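Local coordinates for protein COG3291: FOG: PKD repeat (PDB 1WMX) that is the family 30 carbohydrate-binding module of the multidomain enzyme CelJ, probably binding cellulose for its cellulase activity, at residues Thr69-Trp73 and Asn74-Leu78; Asp106-Tyr109 and Glu110-Tyr113. All blocks are in the same frame, centred on the assembly; numbering follows the deposited sequence.

Interaction 1: residues Thr69-Trp73 and Asn74-Leu78; sequences TLRGW and NTHDL. With SO4 (sulfate ion), chain C.
Over one face of the Arg71 guanidinium lies the His76 ring, and over one face of that ring, offset toward its rim, sits Arg71 CZ. The planes are 42° apart, so this is a tilted overlap rather than a flat stack; the closest approach is Arg71 NH2 to His76 CE1, 3.3 Å. Within the plane of the guanidinium, NH1 reaches back to Leu70 O at 2.9 Å. A sulfate, probably from the crystallisation liquor, takes NH1 through O1 and NH2 through O4 (3.0 Å), O4 lying oblique to the guanidinium, and is also held by Gln12 N. In Arg71, chi1 (-72°) sets CG beside the backbone N, and the bend at chi2 brings NE alongside His76 ND1. Thr69 CG2 is centred over one face of the Trp73 indole.

The backbone makes a type I' turn from Arg71 to Asn74, closed by Asn74 N to Arg71 O (3.0 Å). A water accepts from Arg71 N, more weakly from Trp73 N, and donates to Asn74 O, bridging the two ends of the turn. On the buried flank Leu70 CD2 meets Leu78 CD1 at 3.8 Å, next to Val155 and Val11. The bond from Arg71 NH1 to Leu70 O probably restricts the guanidinium's rotation and leaves NH1 and NH2 facing the sulfate; a neutral His76 would probably suit that neighbour better than a protonated one.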
loop_
_atom_site.group_PDB
_atom_site.type_symbol
_atom_site.label_atom_id
_atom_site.label_comp_id
_atom_site.label_asym_id
_atom_site.label_seq_id
_atom_site.Cartn_x
_atom_site.Cartn_y
_atom_site.Cartn_z
ATOM N N THR B 69 -3.229 -12.975 -7.150
ATOM C CA THR B 69 -4.407 -13.311 -6.372
ATOM C C THR B 69 -4.451 -14.767 -5.905
ATOM O O THR B 69 -3.904 -15.665 -6.554
ATOM C CB THR B 69 -5.699 -13.024 -7.166
ATOM O OG1 THR B 69 -5.730 -13.857 -8.324
ATOM C CG2 THR B 69 -5.755 -11.566 -7.620
ATOM N N LEU B 70 -5.115 -14.986 -4.770
ATOM C CA LEU B 70 -5.271 -16.316 -4.199
ATOM C C LEU B 70 -6.624 -16.865 -4.621
ATOM O O LEU B 70 -6.794 -18.067 -4.759
ATOM C CB LEU B 70 -5.206 -16.253 -2.669
ATOM C CG LEU B 70 -3.839 -16.123 -1.991
ATOM C CD1 LEU B 70 -3.036 -14.996 -2.594
ATOM C CD2 LEU B 70 -4.057 -15.891 -0.503
ATOM N N ARG B 71 -7.581 -15.963 -4.814
ATOM C CA ARG B 71 -8.939 -16.328 -5.208
ATOM C C ARG B 71 -9.543 -15.370 -6.232
ATOM O O ARG B 71 -10.684 -14.930 -6.083
ATOM C CB ARG B 71 -9.841 -16.388 -3.972
ATOM C CG ARG B 71 -9.590 -17.589 -3.060
ATOM C CD ARG B 71 -10.082 -18.872 -3.710
ATOM N NE ARG B 71 -9.972 -20.037 -2.836
ATOM C CZ ARG B 71 -8.869 -20.760 -2.671
ATOM N NH1 ARG B 71 -7.759 -20.450 -3.323
ATOM N NH2 ARG B 71 -8.883 -21.806 -1.856
ATOM N N GLY B 72 -8.763 -15.044 -7.261
ATOM C CA GLY B 72 -9.229 -14.159 -8.315
ATOM C C GLY B 72 -9.774 -12.833 -7.831
ATOM O O GLY B 72 -10.766 -12.344 -8.381
ATOM N N TRP B 73 -9.128 -12.273 -6.803
ATOM C CA TRP B 73 -9.487 -10.994 -6.180
ATOM C C TRP B 73 -10.448 -11.065 -4.975
ATOM O O TRP B 73 -10.636 -10.079 -4.261
ATOM C CB TRP B 73 -10.002 -9.998 -7.230
ATOM C CG TRP B 73 -8.931 -9.594 -8.219
ATOM C CD1 TRP B 73 -8.876 -9.908 -9.556
ATOM C CD2 TRP B 73 -7.748 -8.832 -7.942
ATOM N NE1 TRP B 73 -7.736 -9.389 -10.121
ATOM C CE2 TRP B 73 -7.024 -8.724 -9.153
ATOM C CE3 TRP B 73 -7.225 -8.234 -6.786
ATOM C CZ2 TRP B 73 -5.804 -8.040 -9.242
ATOM C CZ3 TRP B 73 -6.010 -7.553 -6.876
ATOM C CH2 TRP B 73 -5.315 -7.464 -8.094
ATOM N N ASN B 74 -11.065 -12.218 -4.749
ATOM C CA ASN B 74 -11.932 -12.367 -3.581
ATOM C C ASN B 74 -10.994 -12.565 -2.405
ATOM O O ASN B 74 -9.820 -12.886 -2.594
ATOM C CB ASN B 74 -12.818 -13.603 -3.694
ATOM C CG ASN B 74 -13.960 -13.408 -4.650
ATOM O OD1 ASN B 74 -14.249 -14.282 -5.464
ATOM N ND2 ASN B 74 -14.624 -12.264 -4.560
ATOM N N THR B 75 -11.500 -12.370 -1.195
ATOM C CA THR B 75 -10.666 -12.559 -0.017
ATOM C C THR B 75 -10.573 -14.054 0.317
ATOM O O THR B 75 -11.430 -14.852 -0.071
ATOM C CB THR B 75 -11.236 -11.812 1.200
ATOM O OG1 THR B 75 -12.542 -12.314 1.490
ATOM C CG2 THR B 75 -11.327 -10.316 0.918
ATOM N N HIS B 76 -9.518 -14.427 1.026
ATOM C CA HIS B 76 -9.339 -15.818 1.425
ATOM C C HIS B 76 -8.926 -15.868 2.882
ATOM O O HIS B 76 -8.028 -15.149 3.313
ATOM C CB HIS B 76 -8.286 -16.522 0.571
ATOM C CG HIS B 76 -8.250 -18.002 0.778
ATOM N ND1 HIS B 76 -9.365 -18.800 0.608
ATOM C CD2 HIS B 76 -7.252 -18.832 1.162
ATOM C CE1 HIS B 76 -9.048 -20.056 0.878
ATOM N NE2 HIS B 76 -7.777 -20.101 1.215
ATOM N N ASP B 77 -9.603 -16.728 3.627
ATOM C CA ASP B 77 -9.369 -16.912 5.056
ATOM C C ASP B 77 -8.070 -17.681 5.319
ATOM O O ASP B 77 -8.015 -18.891 5.118
ATOM C CB ASP B 77 -10.537 -17.694 5.683
ATOM C CG ASP B 77 -10.715 -17.410 7.174
ATOM O OD1 ASP B 77 -9.700 -17.089 7.895
ATOM O OD2 ASP B 77 -11.883 -17.497 7.710
ATOM N N LEU B 78 -7.045 -16.986 5.793
ATOM C CA LEU B 78 -5.744 -17.619 6.074
ATOM C C LEU B 78 -5.375 -17.539 7.574
ATOM O O LEU B 78 -4.272 -17.913 7.978
ATOM C CB LEU B 78 -4.598 -16.897 5.341
ATOM C CG LEU B 78 -4.511 -17.121 3.831
ATOM C CD1 LEU B 78 -3.320 -16.369 3.221
ATOM C CD2 LEU B 78 -4.333 -18.592 3.439
HETATM S S SO4 C . -5.930 -23.662 -4.193
HETATM O O1 SO4 C . -5.496 -22.278 -4.470
HETATM O O2 SO4 C . -4.749 -24.494 -3.895
HETATM O O3 SO4 C . -6.634 -24.211 -5.366
HETATM O O4 SO4 C . -6.840 -23.659 -3.032
HETATM O O HOH W 1 -7.790 -13.035 -4.509
#

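Interaction 2: residues Asp106-Tyr109 and Glu110-Tyr113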
loop_
_atom_site.group_PDB
_atom_site.type_symbol
_atom_site.label_atom_id
_atom_site.label_comp_id
_atom_site.label_asym_id
_atom_site.label_seq_id
_atom_site.Cartn_x
_atom_site.Cartn_y
_atom_site.Cartn_z
ATOM N N ASP B 106 -4.504 -7.478 2.027
ATOM C CA ASP B 106 -5.853 -7.893 2.397
ATOM C C ASP B 106 -6.846 -6.896 1.828
ATOM O O ASP B 106 -6.467 -5.958 1.124
ATOM C CB ASP B 106 -5.992 -7.948 3.921
ATOM C CG ASP B 106 -6.138 -6.576 4.565
ATOM O OD1 ASP B 106 -6.272 -6.490 5.827
ATOM O OD2 ASP B 106 -6.127 -5.525 3.842
ATOM N N LYS B 107 -8.098 -7.123 2.139
ATOM C CA LYS B 107 -9.186 -6.248 1.710
ATOM C C LYS B 107 -10.296 -6.345 2.743
ATOM O O LYS B 107 -10.863 -7.415 2.964
ATOM C CB LYS B 107 -9.708 -6.663 0.329
ATOM C CG LYS B 107 -10.806 -5.733 -0.198
ATOM C CD LYS B 107 -11.171 -6.008 -1.653
ATOM C CE LYS B 107 -11.767 -7.396 -1.852
ATOM N NZ LYS B 107 -12.233 -7.633 -3.230
ATOM N N VAL B 108 -10.571 -5.217 3.368
ATOM C CA VAL B 108 -11.614 -5.106 4.398
ATOM C C VAL B 108 -12.434 -3.858 4.113
ATOM O O VAL B 108 -12.027 -2.743 4.433
ATOM C CB VAL B 108 -10.974 -5.001 5.780
ATOM C CG1 VAL B 108 -12.028 -4.830 6.876
ATOM C CG2 VAL B 108 -10.150 -6.246 6.114
ATOM N N TYR B 109 -13.585 -4.066 3.514
ATOM C CA TYR B 109 -14.467 -2.963 3.115
ATOM C C TYR B 109 -14.923 -2.076 4.292
ATOM O O TYR B 109 -15.193 -0.885 4.109
ATOM C CB TYR B 109 -15.709 -3.511 2.418
ATOM C CG TYR B 109 -15.391 -4.132 1.056
ATOM C CD1 TYR B 109 -15.157 -3.317 -0.054
ATOM C CD2 TYR B 109 -15.330 -5.520 0.912
ATOM C CE1 TYR B 109 -14.865 -3.886 -1.298
ATOM C CE2 TYR B 109 -15.039 -6.090 -0.331
ATOM C CZ TYR B 109 -14.807 -5.273 -1.436
ATOM O OH TYR B 109 -14.527 -5.826 -2.654
ATOM N N GLU B 110 -14.978 -2.638 5.475
ATOM C CA GLU B 110 -15.536 -1.919 6.614
ATOM C C GLU B 110 -14.426 -1.004 7.245
ATOM O O GLU B 110 -14.710 0.002 7.930
ATOM C CB GLU B 110 -16.017 -2.955 7.650
ATOM C CG GLU B 110 -16.914 -4.110 7.174
ATOM C CD GLU B 110 -16.618 -5.262 6.314
ATOM O OE1 GLU B 110 -17.603 -5.497 5.642
ATOM O OE2 GLU B 110 -15.492 -5.922 6.208
ATOM N N ARG B 111 -13.132 -1.192 6.904
ATOM C CA ARG B 111 -12.016 -0.345 7.382
ATOM C C ARG B 111 -11.946 0.905 6.488
ATOM O O ARG B 111 -11.148 0.977 5.553
ATOM C CB ARG B 111 -10.724 -1.159 7.286
ATOM C CG ARG B 111 -9.638 -0.776 8.281
ATOM C CD ARG B 111 -8.480 -1.775 8.228
ATOM N NE ARG B 111 -7.922 -1.907 6.879
ATOM C CZ ARG B 111 -7.447 -3.032 6.354
ATOM N NH1 ARG B 111 -7.449 -4.174 7.061
ATOM N NH2 ARG B 111 -6.950 -3.082 5.117
ATOM N N VAL B 112 -12.789 1.889 6.796
ATOM C CA VAL B 112 -12.880 3.124 5.981
ATOM C C VAL B 112 -11.574 3.897 5.833
ATOM O O VAL B 112 -11.375 4.582 4.825
ATOM C CB VAL B 112 -13.895 4.131 6.537
ATOM C CG1 VAL B 112 -15.314 3.564 6.499
ATOM C CG2 VAL B 112 -13.578 4.544 7.975
ATOM N N TYR B 113 -10.681 3.804 6.805
ATOM C CA TYR B 113 -9.432 4.564 6.707
ATOM C C TYR B 113 -8.380 3.832 5.848
ATOM O O TYR B 113 -7.224 4.260 5.751
ATOM C CB TYR B 113 -8.856 4.873 8.102
ATOM C CG TYR B 113 -8.659 3.667 9.000
ATOM C CD1 TYR B 113 -7.432 3.012 9.020
ATOM C CD2 TYR B 113 -9.699 3.214 9.815
ATOM C CE1 TYR B 113 -7.245 1.902 9.838
ATOM C CE2 TYR B 113 -9.513 2.101 10.634
ATOM C CZ TYR B 113 -8.285 1.444 10.643
ATOM O OH TYR B 113 -8.098 0.350 11.431
#
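Asp106 and Arg111, only five residues apart, meet end-on in a two-pronged salt bridge that ties the chain back on itself across a tight turn. Arg111 NH1 bonds to Asp106 OD1 at 2.9 Å and Arg111 NH2 to Asp106 OD2 at the same 2.9 Å, both nearly straight, at 174° and 171°. Carboxylate and guanidinium are nearly coplanar, 18° apart; OD2 uses its syn lone pair, while OD1 is met on its syn side but somewhat out of plane. The arginine chain leaves with CG anti to the backbone N and bends at chi3, which swings the guanidinium round to the carboxylate.

Each partner has further hydrogen bonds. Asp106 OD2 also accepts from Ile117 N and OD1 from Asp151 N, while Arg111 NE donates to Gly114 O. Several bonds thus hold both buried groups flat, and the pair probably stays ionised. Val108 CB lies over one face of the guanidinium and covers it there, with Val108 CG2 3.5 Å from Arg111 NH1. The other methyl of Val108, CG1, comes within 3.7 Å of Glu110 OE2 where the bent glutamate folds back over the turn.

In the backbone, Arg111 N donates to Val108 O at 3.1 Å, closing a type I beta turn from Val108 to Arg111, and Arg111 itself centres an inverse gamma turn. Just beyond it, Tyr113 stacks on Trp22 of the second subunit and Val112 packs against the same tryptophan. This is a type I beta turn spanned by a bidentate arginine–aspartate salt bridge, set in the loop between strands 101-106 and 118-122, neighbouring strands of the five-stranded sheet of this carbohydrate-binding module.

Both contacts are local, partly buried loop structures just past strands of the same five-stranded antiparallel sheet: interaction 1 follows strand 64-69, interaction 2 follows strand 101-106, with strand 155-161 between those two. Their centres lie 15 Å apart, and the centre of interaction 2 stands farther from that of the chain (about 23 Å against 13 Å). They touch where Lys107 NZ probably bonds to Trp73 O, and where Thr75 packs on Lys107. Each has an arginine at one end of a beta turn, but used differently: in 69-78 it is exposed and bound to a sulfate, in 106-113 buried and paired with a carboxylate. Both reach the second subunit, through Trp73 and through Val112 and Tyr113.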